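GTPase activator-like protein (Chaetomium thermophilum, PDB 5HIU) is the TSC2 of this fungus, probably a GTPase activator as a full-length protein, and is represented here by its N-terminal all-helical solenoid. Local coordinates at residues Gln186-Val191 with Ile231-Ser236; Phe197-Ala202 with Glu235-Phe240; Tyr250-Leu255 with Val286-Asp291; Arg360-Leu365 with Asp387-Cys392. All coordinates share one frame; numbering follows the deposited sequence.

All four contacts join helices of one elongated alpha-solenoid and rest on apolar packing between their segments. Interactions 1 and 2 hold the same two elements, helix 179-198 and helix 224-240, with centres about 10 Å apart. Interaction 1 is buried and built from one valine methyl, whereas interaction 2, nearer the helix ends, is only partly buried and brings in a phenylalanine ring and a backbone carbonyl. Interactions 3 and 4 are buried aliphatic contacts farther along the chain; interaction 3 touches interaction 1 through Ile231 and Leu255. The centre of interaction 4 lies about 30 Å from the centre of the chain, and its nearest atoms are about 8 Å from those of interaction 3.

Interaction 1: residues Gln186-Val191 with Ile231-Ser236; sequences QLFALV and IHVIES
Val233 on helix 224-240 meets Phe188 and Val191 on helix 179-198, and these three buried residues make the contact between the two segments. At the start of 231-236, Ile231 turns to other neighbours, among them Thr272 of helix 266-277, a helix that His232 touches at Glu268 and Glu235 at His271 and Thr272. His232 ND1 also donates to Glu235 OE1 at 2.9 Å with an N-H...O angle of 161°. The carboxylate oxygen lies in the imidazole plane and is met nearly head-on, which should restrain the rotation of the ring.

Val233 then points its CB at helix 179-198. With CG1 anti to the backbone N (chi1 160°), CG2 is the branch that does the touching. This methyl lies 4.0 Å from Phe188 O and 4.2 Å from Phe188 CD1, approaching the ring obliquely, while Val191 CG1 is also 4.2 Å from Val233 CG2. The CA atoms of Val191 and Val233 are 6.9 Å apart, so the two backbones run close together here. Helix 204-219 covers the pair, with Leu210 against Val191 and Leu214 against both Val233 and the following Ile234.

At the end of the segment, Ser236 OG makes a weak hydrogen bond with Lys192 O, just past 186-191. Between the two segments themselves the chemistry is purely van der Waals: one methyl set against a ring, a methyl and a carbonyl oxygen, so that shape, not directional bonding, sets how 186-191 and 231-236 fit, with the weak Ser236 bond as a polar addition beside them.

Interaction 2: residues Phe197-Ala202 with Glu235-Phe240; sequences FNFKFA and ESLVTF
The CA atoms of Phe199 and Phe240 come within 6.9 Å where the 3-10 segment 199-201, following helix 179-198, passes the last turns of helix 224-240. The contact thus lies at the ends of two neighbouring helices of the alpha-solenoid: 197-202 leads into helix 204-219, and 235-240 is the end of helix 224-240.

Phe199 takes part in both close contacts. Its CB points toward 235-240, and with CG anti to the backbone N (chi1 -179°) the ring atom Phe199 CE1 lies 3.8 Å from Leu237 CD2. The two side chains cross at about a right angle, and the methyl reaches the ring obliquely. At the base of the same side chain, Phe199 CB is 4.0 Å from Phe240 O, so a backbone carbonyl as well as a leucine borders the phenylalanine. Ile207 of helix 204-219 touches both Phe199 and Leu237 and closes the apolar cluster, while Ile211 and Ile195 also pack on Leu237.

The Phe240 ring itself leads away from 197-202 and is exposed. One of its faces is covered by Thr239 CG2, 3.8 Å above the plane and over the ring centre. On the other segment, Lys200 CG sits over one face of the Phe201 ring, and Asn198 ND2 is hydrogen-bonded to Gly129 O in a preceding loop. Two donors of a single residue share Glu235 O: Thr239 N lies 2.7 Å from it, and Thr239 OG1, also at 2.7 Å from Glu235 O, donates from above the carbonyl plane, 50° out of it, with a C=O...donor angle of 130°.

Interaction 3: residues Tyr250-Leu255 with Val286-Asp291; sequences YCIQVL and VRILLD
Knobs-into-holes packing joins helix 245-261 to helix 281-294, with Ile252 as the knob set against Ile288 and Leu289. Thr285 and Phe292, which Ile252 also touches, complete the four-residue hole one turn to either side along the receiving helix. The CA atoms of Ile252 and Leu289 are 7.7 Å apart.

The branch that makes the approach is Ile252 CG2, which stands anti to its own backbone N while CG1 takes the place beside that nitrogen (chi1 -61°). Ile252 CG2 lies 3.9 Å from Leu289 CD2 and 4.1 Å from Ile288 CG2. The Ile288 methyl is in addition 4.1 Å from Ile252 CB, so it rests on the branch point as well as on the methyl.

Within the alpha-solenoid these two helices are separated in sequence by helix 266-277, and each has a further neighbour. Cys251 and Val254 pack on helix 204-219, whereas Leu289 also touches Val318 and Leu319 of helix 302-322. The CB of Leu289 does not point straight at 250-255, and it is the CD2 methyl that comes across, the side chains of Leu289 and Ile252 crossing at about a right angle.

Interaction 4: residues Arg360-Leu365 with Asp387-Cys392; sequences RLINSL and DVAAQC
Apolar packing between Ile362 and the pair Val388 and Ala389 makes the whole contact, and all three residues are buried. Ile362 points its CB at 387-392 and extends its outer chain, with CD1 anti to CA about the CB-CG1 bond (chi2 172°), so that the terminal methyl does the touching. Ile362 CD1 lies 4.1 Å from Val388 CG1, the two side chains meeting at a slant, and 4.3 Å from Ala389 CB. The same CD1 methyl is 4.1 Å from Ala389 N, so it also rests against the backbone of the facing helix. The small alanine side chain is consistent with this approach, the CA atoms of Ile362 and Ala389 being 7.4 Å apart.

Polar interactions lie around the contact, not across it. Asn363 ND2 is hydrogen-bonded to Gln426 OE1 of helix 423-441, and Arg360 NH2 forms a salt bridge with Glu357 OE2 on its own helix. Backbone hydrogen bonds also join Leu365 to Asn374 in the loop that follows.

Further packing comes from helix 423-441, where Leu430 touches Ala389, and from helix 336-348, where Ser347 touches Val388. Such layered helix-on-helix packing, with aliphatic residues between successive helices, is that of an alpha-solenoid.

Interaction 1: residues Gln186-Val191 with Ile231-Ser236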
loop_
_atom_site.group_PDB
_atom_site.type_symbol
_atom_site.label_atom_id
_atom_site.label_comp_id
_atom_site.label_asym_id
_atom_site.label_seq_id
_atom_site.Cartn_x
_atom_site.Cartn_y
_atom_site.Cartn_z
ATOM N N GLN A 186 -6.679 12.949 0.062
ATOM C CA GLN A 186 -6.170 13.877 -0.899
ATOM C C GLN A 186 -4.649 13.945 -0.830
ATOM O O GLN A 186 -3.974 14.106 -1.865
ATOM C CB GLN A 186 -6.772 15.241 -0.670
ATOM C CG GLN A 186 -6.366 16.205 -1.758
ATOM C CD GLN A 186 -7.162 17.473 -1.744
ATOM O OE1 GLN A 186 -7.984 17.691 -0.859
ATOM N NE2 GLN A 186 -6.924 18.324 -2.731
ATOM N N LEU A 187 -4.122 13.777 0.382
ATOM C CA LEU A 187 -2.706 13.692 0.588
ATOM C C LEU A 187 -2.102 12.412 -0.026
ATOM O O LEU A 187 -1.060 12.481 -0.702
ATOM C CB LEU A 187 -2.403 13.782 2.093
ATOM C CG LEU A 187 -0.960 13.646 2.552
ATOM C CD1 LEU A 187 -0.050 14.721 1.990
ATOM C CD2 LEU A 187 -0.947 13.711 4.059
ATOM N N PHE A 188 -2.730 11.259 0.210
ATOM C CA PHE A 188 -2.302 10.008 -0.435
ATOM C C PHE A 188 -2.272 10.220 -1.950
ATOM O O PHE A 188 -1.293 9.870 -2.615
ATOM C CB PHE A 188 -3.279 8.839 -0.169
ATOM C CG PHE A 188 -3.117 8.160 1.170
ATOM C CD1 PHE A 188 -1.917 7.636 1.556
ATOM C CD2 PHE A 188 -4.218 7.988 2.008
ATOM C CE1 PHE A 188 -1.789 6.989 2.760
ATOM C CE2 PHE A 188 -4.099 7.346 3.224
ATOM C CZ PHE A 188 -2.882 6.855 3.599
ATOM N N ALA A 189 -3.339 10.785 -2.495
ATOM C CA ALA A 189 -3.343 11.091 -3.933
ATOM C C ALA A 189 -2.108 11.931 -4.279
ATOM O O ALA A 189 -1.427 11.638 -5.242
ATOM C CB ALA A 189 -4.616 11.817 -4.354
ATOM N N LEU A 190 -1.797 12.935 -3.458
ATOM C CA LEU A 190 -0.654 13.813 -3.739
ATOM C C LEU A 190 0.663 13.087 -3.667
ATOM O O LEU A 190 1.564 13.374 -4.431
ATOM C CB LEU A 190 -0.619 14.997 -2.775
ATOM C CG LEU A 190 0.361 16.117 -3.101
ATOM C CD1 LEU A 190 0.003 16.776 -4.412
ATOM C CD2 LEU A 190 0.344 17.150 -1.993
ATOM N N VAL A 191 0.779 12.164 -2.729
ATOM C CA VAL A 191 2.019 11.418 -2.537
ATOM C C VAL A 191 2.218 10.483 -3.736
ATOM O O VAL A 191 3.316 10.357 -4.264
ATOM C CB VAL A 191 1.976 10.583 -1.248
ATOM C CG1 VAL A 191 3.185 9.697 -1.156
ATOM C CG2 VAL A 191 1.895 11.460 -0.027
ATOM N N ILE A 231 -1.727 0.993 -0.921
ATOM C CA ILE A 231 -1.292 0.058 -1.941
ATOM C C ILE A 231 -0.914 0.818 -3.192
ATOM O O ILE A 231 0.094 0.524 -3.838
ATOM C CB ILE A 231 -2.385 -0.963 -2.279
ATOM C CG1 ILE A 231 -2.527 -1.952 -1.135
ATOM C CG2 ILE A 231 -2.061 -1.737 -3.553
ATOM C CD1 ILE A 231 -3.864 -2.667 -1.156
ATOM N N HIS A 232 -1.742 1.780 -3.556
ATOM C CA HIS A 232 -1.459 2.586 -4.738
ATOM C C HIS A 232 -0.195 3.405 -4.550
ATOM O O HIS A 232 0.569 3.544 -5.495
ATOM C CB HIS A 232 -2.682 3.410 -5.148
ATOM C CG HIS A 232 -3.850 2.543 -5.503
ATOM N ND1 HIS A 232 -3.722 1.428 -6.309
ATOM C CD2 HIS A 232 -5.144 2.573 -5.109
ATOM C CE1 HIS A 232 -4.894 0.828 -6.418
ATOM N NE2 HIS A 232 -5.774 1.501 -5.698
ATOM N N VAL A 233 0.090 3.844 -3.321
ATOM C CA VAL A 233 1.333 4.559 -3.093
ATOM C C VAL A 233 2.503 3.631 -3.360
ATOM O O VAL A 233 3.468 4.010 -4.002
ATOM C CB VAL A 233 1.398 5.189 -1.701
ATOM C CG1 VAL A 233 2.832 5.504 -1.303
ATOM C CG2 VAL A 233 0.561 6.449 -1.680
ATOM N N ILE A 234 2.393 2.404 -2.904
ATOM C CA ILE A 234 3.454 1.431 -3.065
ATOM C C ILE A 234 3.575 1.010 -4.506
ATOM O O ILE A 234 4.669 0.891 -5.017
ATOM C CB ILE A 234 3.245 0.221 -2.135
ATOM C CG1 ILE A 234 3.557 0.642 -0.705
ATOM C CG2 ILE A 234 4.160 -0.944 -2.524
ATOM C CD1 ILE A 234 2.928 -0.274 0.317
ATOM N N GLU A 235 2.445 0.797 -5.165
ATOM C CA GLU A 235 2.434 0.572 -6.611
ATOM C C GLU A 235 3.243 1.688 -7.249
ATOM O O GLU A 235 4.091 1.434 -8.075
ATOM C CB GLU A 235 0.998 0.550 -7.105
ATOM C CG GLU A 235 0.758 0.257 -8.578
ATOM C CD GLU A 235 -0.723 0.358 -8.967
ATOM O OE1 GLU A 235 -1.592 0.554 -8.088
ATOM O OE2 GLU A 235 -1.042 0.246 -10.164
ATOM N N SER A 236 3.014 2.927 -6.834
ATOM C CA SER A 236 3.705 4.034 -7.428
ATOM C C SER A 236 5.173 3.881 -7.216
ATOM O O SER A 236 5.959 4.044 -8.158
ATOM C CB SER A 236 3.277 5.351 -6.821
ATOM O OG SER A 236 2.221 5.884 -7.566
#

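Interaction 2: residues Phe197-Ala202 with Glu235-Phe240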
loop_
_atom_site.group_PDB
_atom_site.type_symbol
_atom_site.label_atom_id
_atom_site.label_comp_id
_atom_site.label_asym_id
_atom_site.label_seq_id
_atom_site.Cartn_x
_atom_site.Cartn_y
_atom_site.Cartn_z
ATOM N N PHE A 197 5.767 11.713 -10.843
ATOM C CA PHE A 197 6.444 12.775 -11.601
ATOM C C PHE A 197 7.825 13.197 -11.114
ATOM O O PHE A 197 8.537 13.826 -11.862
ATOM C CB PHE A 197 5.559 14.012 -11.678
ATOM C CG PHE A 197 4.294 13.789 -12.442
ATOM C CD1 PHE A 197 4.327 13.585 -13.809
ATOM C CD2 PHE A 197 3.060 13.761 -11.789
ATOM C CE1 PHE A 197 3.159 13.369 -14.522
ATOM C CE2 PHE A 197 1.880 13.550 -12.496
ATOM C CZ PHE A 197 1.935 13.355 -13.866
ATOM N N ASN A 198 8.224 12.846 -9.897
ATOM C CA ASN A 198 9.418 13.465 -9.305
ATOM C C ASN A 198 10.120 12.580 -8.298
ATOM O O ASN A 198 10.673 13.070 -7.310
ATOM C CB ASN A 198 9.017 14.776 -8.593
ATOM C CG ASN A 198 8.789 15.909 -9.548
ATOM O OD1 ASN A 198 9.659 16.233 -10.318
ATOM N ND2 ASN A 198 7.630 16.516 -9.497
ATOM N N PHE A 199 10.109 11.280 -8.545
ATOM C CA PHE A 199 10.794 10.342 -7.669
ATOM C C PHE A 199 12.319 10.505 -7.649
ATOM O O PHE A 199 12.959 10.189 -6.648
ATOM C CB PHE A 199 10.457 8.884 -8.012
ATOM C CG PHE A 199 11.140 7.922 -7.107
ATOM C CD1 PHE A 199 10.635 7.679 -5.837
ATOM C CD2 PHE A 199 12.322 7.345 -7.471
ATOM C CE1 PHE A 199 11.289 6.825 -4.967
ATOM C CE2 PHE A 199 12.978 6.490 -6.610
ATOM C CZ PHE A 199 12.465 6.229 -5.354
ATOM N N LYS A 200 12.916 10.980 -8.736
ATOM C CA LYS A 200 14.369 11.199 -8.748
ATOM C C LYS A 200 14.861 12.074 -7.597
ATOM O O LYS A 200 15.970 11.887 -7.127
ATOM C CB LYS A 200 14.822 11.808 -10.071
ATOM C CG LYS A 200 14.356 13.233 -10.300
ATOM C CD LYS A 200 14.747 13.719 -11.684
ATOM C CE LYS A 200 16.218 14.062 -11.756
ATOM N NZ LYS A 200 16.557 14.466 -13.139
ATOM N N PHE A 201 14.033 13.018 -7.140
ATOM C CA PHE A 201 14.402 13.897 -6.015
ATOM C C PHE A 201 14.119 13.295 -4.643
ATOM O O PHE A 201 14.296 13.956 -3.597
ATOM C CB PHE A 201 13.689 15.225 -6.142
ATOM C CG PHE A 201 13.872 15.857 -7.474
ATOM C CD1 PHE A 201 15.095 16.394 -7.826
ATOM C CD2 PHE A 201 12.827 15.892 -8.392
ATOM C CE1 PHE A 201 15.264 16.975 -9.052
ATOM C CE2 PHE A 201 13.001 16.478 -9.630
ATOM C CZ PHE A 201 14.229 17.020 -9.960
ATOM N N ALA A 202 13.673 12.046 -4.654
ATOM C CA ALA A 202 13.515 11.290 -3.444
ATOM C C ALA A 202 14.817 10.590 -3.173
ATOM O O ALA A 202 15.255 9.746 -3.956
ATOM C CB ALA A 202 12.405 10.279 -3.591
ATOM N N GLU A 235 2.445 0.797 -5.165
ATOM C CA GLU A 235 2.434 0.572 -6.611
ATOM C C GLU A 235 3.243 1.688 -7.249
ATOM O O GLU A 235 4.091 1.434 -8.075
ATOM C CB GLU A 235 0.998 0.550 -7.105
ATOM C CG GLU A 235 0.758 0.257 -8.578
ATOM C CD GLU A 235 -0.723 0.358 -8.967
ATOM O OE1 GLU A 235 -1.592 0.554 -8.088
ATOM O OE2 GLU A 235 -1.042 0.246 -10.164
ATOM N N SER A 236 3.014 2.927 -6.834
ATOM C CA SER A 236 3.705 4.034 -7.428
ATOM C C SER A 236 5.173 3.881 -7.216
ATOM O O SER A 236 5.959 4.044 -8.158
ATOM C CB SER A 236 3.277 5.351 -6.821
ATOM O OG SER A 236 2.221 5.884 -7.566
ATOM N N LEU A 237 5.562 3.602 -5.978
ATOM C CA LEU A 237 6.969 3.488 -5.703
ATOM C C LEU A 237 7.560 2.524 -6.690
ATOM O O LEU A 237 8.480 2.876 -7.437
ATOM C CB LEU A 237 7.244 3.023 -4.284
ATOM C CG LEU A 237 7.168 4.130 -3.248
ATOM C CD1 LEU A 237 7.623 3.574 -1.909
ATOM C CD2 LEU A 237 8.034 5.324 -3.623
ATOM N N VAL A 238 7.004 1.320 -6.732
ATOM C CA VAL A 238 7.599 0.278 -7.565
ATOM C C VAL A 238 7.481 0.616 -9.040
ATOM O O VAL A 238 8.370 0.335 -9.800
ATOM C CB VAL A 238 7.068 -1.143 -7.258
ATOM C CG1 VAL A 238 7.386 -1.526 -5.821
ATOM C CG2 VAL A 238 5.580 -1.255 -7.503
ATOM N N THR A 239 6.396 1.234 -9.451
ATOM C CA THR A 239 6.236 1.546 -10.847
ATOM C C THR A 239 7.234 2.625 -11.259
ATOM O O THR A 239 7.881 2.502 -12.299
ATOM C CB THR A 239 4.792 1.994 -11.173
ATOM O OG1 THR A 239 3.851 1.024 -10.708
ATOM C CG2 THR A 239 4.594 2.137 -12.654
ATOM N N PHE A 240 7.386 3.670 -10.455
ATOM C CA PHE A 240 8.167 4.858 -10.896
ATOM C C PHE A 240 9.505 5.124 -10.219
ATOM O O PHE A 240 10.267 5.928 -10.707
ATOM C CB PHE A 240 7.312 6.099 -10.782
ATOM C CG PHE A 240 6.050 6.020 -11.580
ATOM C CD1 PHE A 240 6.092 6.079 -12.962
ATOM C CD2 PHE A 240 4.817 5.875 -10.951
ATOM C CE1 PHE A 240 4.924 5.997 -13.706
ATOM C CE2 PHE A 240 3.648 5.799 -11.698
ATOM C CZ PHE A 240 3.700 5.854 -13.065
#

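Interaction 3: residues Tyr250-Leu255 with Val286-Asp291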
loop_
_atom_site.group_PDB
_atom_site.type_symbol
_atom_site.label_atom_id
_atom_site.label_comp_id
_atom_site.label_asym_id
_atom_site.label_seq_id
_atom_site.Cartn_x
_atom_site.Cartn_y
_atom_site.Cartn_z
ATOM N N TYR A 250 9.089 -6.197 4.635
ATOM C CA TYR A 250 7.970 -5.526 5.276
ATOM C C TYR A 250 6.852 -5.217 4.263
ATOM O O TYR A 250 5.680 -5.502 4.536
ATOM C CB TYR A 250 8.469 -4.274 6.027
ATOM C CG TYR A 250 9.244 -4.558 7.325
ATOM C CD1 TYR A 250 9.639 -5.855 7.676
ATOM C CD2 TYR A 250 9.588 -3.516 8.193
ATOM C CE1 TYR A 250 10.322 -6.103 8.852
ATOM C CE2 TYR A 250 10.277 -3.755 9.371
ATOM C CZ TYR A 250 10.637 -5.052 9.690
ATOM O OH TYR A 250 11.318 -5.316 10.844
ATOM N N CYS A 251 7.190 -4.665 3.099
ATOM C CA CYS A 251 6.182 -4.514 2.024
ATOM C C CYS A 251 5.472 -5.847 1.691
ATOM O O CYS A 251 4.246 -5.927 1.649
ATOM C CB CYS A 251 6.835 -3.983 0.765
ATOM S SG CYS A 251 7.470 -2.314 0.955
ATOM N N ILE A 252 6.254 -6.900 1.498
ATOM C CA ILE A 252 5.697 -8.213 1.222
ATOM C C ILE A 252 4.850 -8.704 2.393
ATOM O O ILE A 252 3.709 -9.156 2.183
ATOM C CB ILE A 252 6.783 -9.254 0.853
ATOM C CG1 ILE A 252 7.543 -8.844 -0.417
ATOM C CG2 ILE A 252 6.159 -10.614 0.618
ATOM C CD1 ILE A 252 6.664 -8.558 -1.626
ATOM N N GLN A 253 5.378 -8.618 3.618
ATOM C CA GLN A 253 4.545 -8.903 4.794
ATOM C C GLN A 253 3.210 -8.184 4.651
ATOM O O GLN A 253 2.141 -8.809 4.681
ATOM C CB GLN A 253 5.188 -8.442 6.100
ATOM C CG GLN A 253 6.132 -9.439 6.731
ATOM C CD GLN A 253 6.348 -9.172 8.209
ATOM O OE1 GLN A 253 6.356 -8.022 8.647
ATOM N NE2 GLN A 253 6.537 -10.237 8.988
ATOM N N VAL A 254 3.262 -6.871 4.481
ATOM C CA VAL A 254 2.036 -6.110 4.620
ATOM C C VAL A 254 1.103 -6.430 3.482
ATOM O O VAL A 254 -0.073 -6.731 3.709
ATOM C CB VAL A 254 2.291 -4.602 4.740
ATOM C CG1 VAL A 254 1.012 -3.812 4.542
ATOM C CG2 VAL A 254 2.890 -4.299 6.100
ATOM N N LEU A 255 1.624 -6.367 2.265
ATOM C CA LEU A 255 0.841 -6.697 1.048
ATOM C C LEU A 255 0.313 -8.134 1.008
ATOM O O LEU A 255 -0.824 -8.351 0.593
ATOM C CB LEU A 255 1.691 -6.515 -0.185
ATOM C CG LEU A 255 2.110 -5.101 -0.444
ATOM C CD1 LEU A 255 3.391 -5.109 -1.263
ATOM C CD2 LEU A 255 0.982 -4.384 -1.154
ATOM N N VAL A 286 10.602 -14.211 -3.497
ATOM C CA VAL A 286 10.345 -15.650 -3.349
ATOM C C VAL A 286 10.971 -16.158 -2.054
ATOM O O VAL A 286 10.334 -16.837 -1.244
ATOM C CB VAL A 286 10.917 -16.448 -4.541
ATOM C CG1 VAL A 286 10.890 -17.938 -4.272
ATOM C CG2 VAL A 286 10.135 -16.153 -5.804
ATOM N N ARG A 287 12.247 -15.831 -1.890
ATOM C CA ARG A 287 13.030 -16.160 -0.700
ATOM C C ARG A 287 12.346 -15.687 0.586
ATOM O O ARG A 287 12.255 -16.437 1.565
ATOM C CB ARG A 287 14.400 -15.500 -0.853
ATOM C CG ARG A 287 15.364 -15.663 0.312
ATOM C CD ARG A 287 16.807 -15.667 -0.178
ATOM N NE ARG A 287 17.034 -14.678 -1.233
ATOM C CZ ARG A 287 17.534 -13.456 -1.050
ATOM N NH1 ARG A 287 17.888 -13.023 0.160
ATOM N NH2 ARG A 287 17.690 -12.652 -2.100
ATOM N N ILE A 288 11.861 -14.440 0.554
ATOM C CA ILE A 288 11.105 -13.840 1.664
ATOM C C ILE A 288 9.840 -14.625 1.942
ATOM O O ILE A 288 9.561 -14.983 3.082
ATOM C CB ILE A 288 10.742 -12.357 1.365
ATOM C CG1 ILE A 288 11.989 -11.480 1.481
ATOM C CG2 ILE A 288 9.650 -11.829 2.303
ATOM C CD1 ILE A 288 11.870 -10.133 0.797
ATOM N N LEU A 289 9.063 -14.858 0.891
ATOM C CA LEU A 289 7.799 -15.593 0.993
ATOM C C LEU A 289 7.981 -16.998 1.558
ATOM O O LEU A 289 7.100 -17.514 2.264
ATOM C CB LEU A 289 7.164 -15.718 -0.392
ATOM C CG LEU A 289 6.473 -14.505 -0.993
ATOM C CD1 LEU A 289 6.232 -14.746 -2.473
ATOM C CD2 LEU A 289 5.158 -14.225 -0.281
ATOM N N LEU A 290 9.101 -17.634 1.213
ATOM C CA LEU A 290 9.385 -18.972 1.717
ATOM C C LEU A 290 9.809 -18.870 3.154
ATOM O O LEU A 290 9.362 -19.675 3.978
ATOM C CB LEU A 290 10.476 -19.662 0.911
ATOM C CG LEU A 290 10.035 -20.159 -0.460
ATOM C CD1 LEU A 290 11.264 -20.445 -1.311
ATOM C CD2 LEU A 290 9.146 -21.387 -0.344
ATOM N N ASP A 291 10.660 -17.873 3.444
ATOM C CA ASP A 291 11.088 -17.570 4.822
ATOM C C ASP A 291 9.896 -17.557 5.772
ATOM O O ASP A 291 9.995 -18.052 6.880
ATOM C CB ASP A 291 11.809 -16.214 4.922
ATOM C CG ASP A 291 13.269 -16.277 4.510
ATOM O OD1 ASP A 291 13.851 -17.377 4.404
ATOM O OD2 ASP A 291 13.839 -15.188 4.299
#

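Interaction 4: residues Arg360-Leu365 with Asp387-Cys392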
loop_
_atom_site.group_PDB
_atom_site.type_symbol
_atom_site.label_atom_id
_atom_site.label_comp_id
_atom_site.label_asym_id
_atom_site.label_seq_id
_atom_site.Cartn_x
_atom_site.Cartn_y
_atom_site.Cartn_z
ATOM N N ARG A 360 -4.942 -26.216 -0.755
ATOM C CA ARG A 360 -5.393 -25.465 -1.938
ATOM C C ARG A 360 -4.212 -25.114 -2.833
ATOM O O ARG A 360 -4.310 -25.170 -4.053
ATOM C CB ARG A 360 -6.235 -24.224 -1.554
ATOM C CG ARG A 360 -6.400 -23.194 -2.681
ATOM C CD ARG A 360 -7.772 -22.545 -2.817
ATOM N NE ARG A 360 -8.242 -21.964 -1.555
ATOM C CZ ARG A 360 -9.432 -22.211 -0.996
ATOM N NH1 ARG A 360 -10.330 -23.002 -1.591
ATOM N NH2 ARG A 360 -9.742 -21.644 0.165
ATOM N N LEU A 361 -3.093 -24.785 -2.212
ATOM C CA LEU A 361 -1.842 -24.547 -2.927
ATOM C C LEU A 361 -1.452 -25.807 -3.688
ATOM O O LEU A 361 -1.355 -25.802 -4.918
ATOM C CB LEU A 361 -0.729 -24.153 -1.938
ATOM C CG LEU A 361 0.554 -23.578 -2.528
ATOM C CD1 LEU A 361 1.218 -22.663 -1.522
ATOM C CD2 LEU A 361 1.536 -24.644 -3.001
ATOM N N ILE A 362 -1.294 -26.898 -2.947
ATOM C CA ILE A 362 -0.909 -28.177 -3.528
ATOM C C ILE A 362 -1.890 -28.541 -4.637
ATOM O O ILE A 362 -1.487 -28.974 -5.706
ATOM C CB ILE A 362 -0.803 -29.293 -2.464
ATOM C CG1 ILE A 362 0.312 -28.966 -1.449
ATOM C CG2 ILE A 362 -0.493 -30.636 -3.118
ATOM C CD1 ILE A 362 0.355 -29.909 -0.257
ATOM N N ASN A 363 -3.171 -28.303 -4.427
ATOM C CA ASN A 363 -4.132 -28.585 -5.482
ATOM C C ASN A 363 -3.943 -27.740 -6.725
ATOM O O ASN A 363 -4.275 -28.175 -7.813
ATOM C CB ASN A 363 -5.546 -28.417 -4.974
ATOM C CG ASN A 363 -6.093 -29.689 -4.402
ATOM O OD1 ASN A 363 -6.060 -30.723 -5.060
ATOM N ND2 ASN A 363 -6.600 -29.633 -3.176
ATOM N N SER A 364 -3.415 -26.535 -6.569
ATOM C CA SER A 364 -3.163 -25.688 -7.722
ATOM C C SER A 364 -1.879 -26.088 -8.444
ATOM O O SER A 364 -1.680 -25.716 -9.605
ATOM C CB SER A 364 -3.069 -24.226 -7.309
ATOM O OG SER A 364 -1.948 -24.053 -6.473
ATOM N N LEU A 365 -0.998 -26.804 -7.749
ATOM C CA LEU A 365 0.188 -27.399 -8.376
ATOM C C LEU A 365 -0.125 -28.593 -9.289
ATOM O O LEU A 365 0.479 -28.735 -10.341
ATOM C CB LEU A 365 1.178 -27.843 -7.319
ATOM C CG LEU A 365 1.894 -26.730 -6.590
ATOM C CD1 LEU A 365 2.849 -27.370 -5.604
ATOM C CD2 LEU A 365 2.645 -25.798 -7.535
ATOM N N ASP A 387 3.339 -36.338 1.386
ATOM C CA ASP A 387 3.402 -36.535 2.836
ATOM C C ASP A 387 2.823 -35.323 3.553
ATOM O O ASP A 387 2.080 -35.482 4.527
ATOM C CB ASP A 387 4.835 -36.837 3.309
ATOM N N VAL A 388 3.139 -34.120 3.055
ATOM C CA VAL A 388 2.499 -32.894 3.545
ATOM C C VAL A 388 0.996 -32.980 3.323
ATOM O O VAL A 388 0.203 -32.765 4.245
ATOM C CB VAL A 388 3.003 -31.619 2.844
ATOM C CG1 VAL A 388 2.218 -30.410 3.344
ATOM C CG2 VAL A 388 4.491 -31.395 3.083
ATOM N N ALA A 389 0.607 -33.299 2.097
ATOM C CA ALA A 389 -0.799 -33.351 1.752
ATOM C C ALA A 389 -1.569 -34.162 2.759
ATOM O O ALA A 389 -2.654 -33.761 3.164
ATOM C CB ALA A 389 -0.991 -33.931 0.366
ATOM N N ALA A 390 -0.994 -35.295 3.165
ATOM C CA ALA A 390 -1.653 -36.232 4.079
ATOM C C ALA A 390 -1.788 -35.640 5.468
ATOM O O ALA A 390 -2.838 -35.751 6.101
ATOM C CB ALA A 390 -0.883 -37.543 4.140
ATOM N N GLN A 391 -0.726 -34.995 5.932
ATOM C CA GLN A 391 -0.767 -34.278 7.200
ATOM C C GLN A 391 -1.954 -33.306 7.278
ATOM O O GLN A 391 -2.542 -33.153 8.342
ATOM C CB GLN A 391 0.547 -33.535 7.427
ATOM C CG GLN A 391 0.747 -33.082 8.861
ATOM C CD GLN A 391 2.181 -33.226 9.329
ATOM O OE1 GLN A 391 3.042 -33.701 8.592
ATOM N NE2 GLN A 391 2.444 -32.823 10.567
ATOM N N CYS A 392 -2.318 -32.673 6.161
ATOM C CA CYS A 392 -3.521 -31.820 6.107
ATOM C C CYS A 392 -4.821 -32.619 6.185
ATOM O O CYS A 392 -5.887 -32.046 6.425
ATOM C CB CYS A 392 -3.558 -30.979 4.822
ATOM S SG CYS A 392 -2.006 -30.169 4.418
#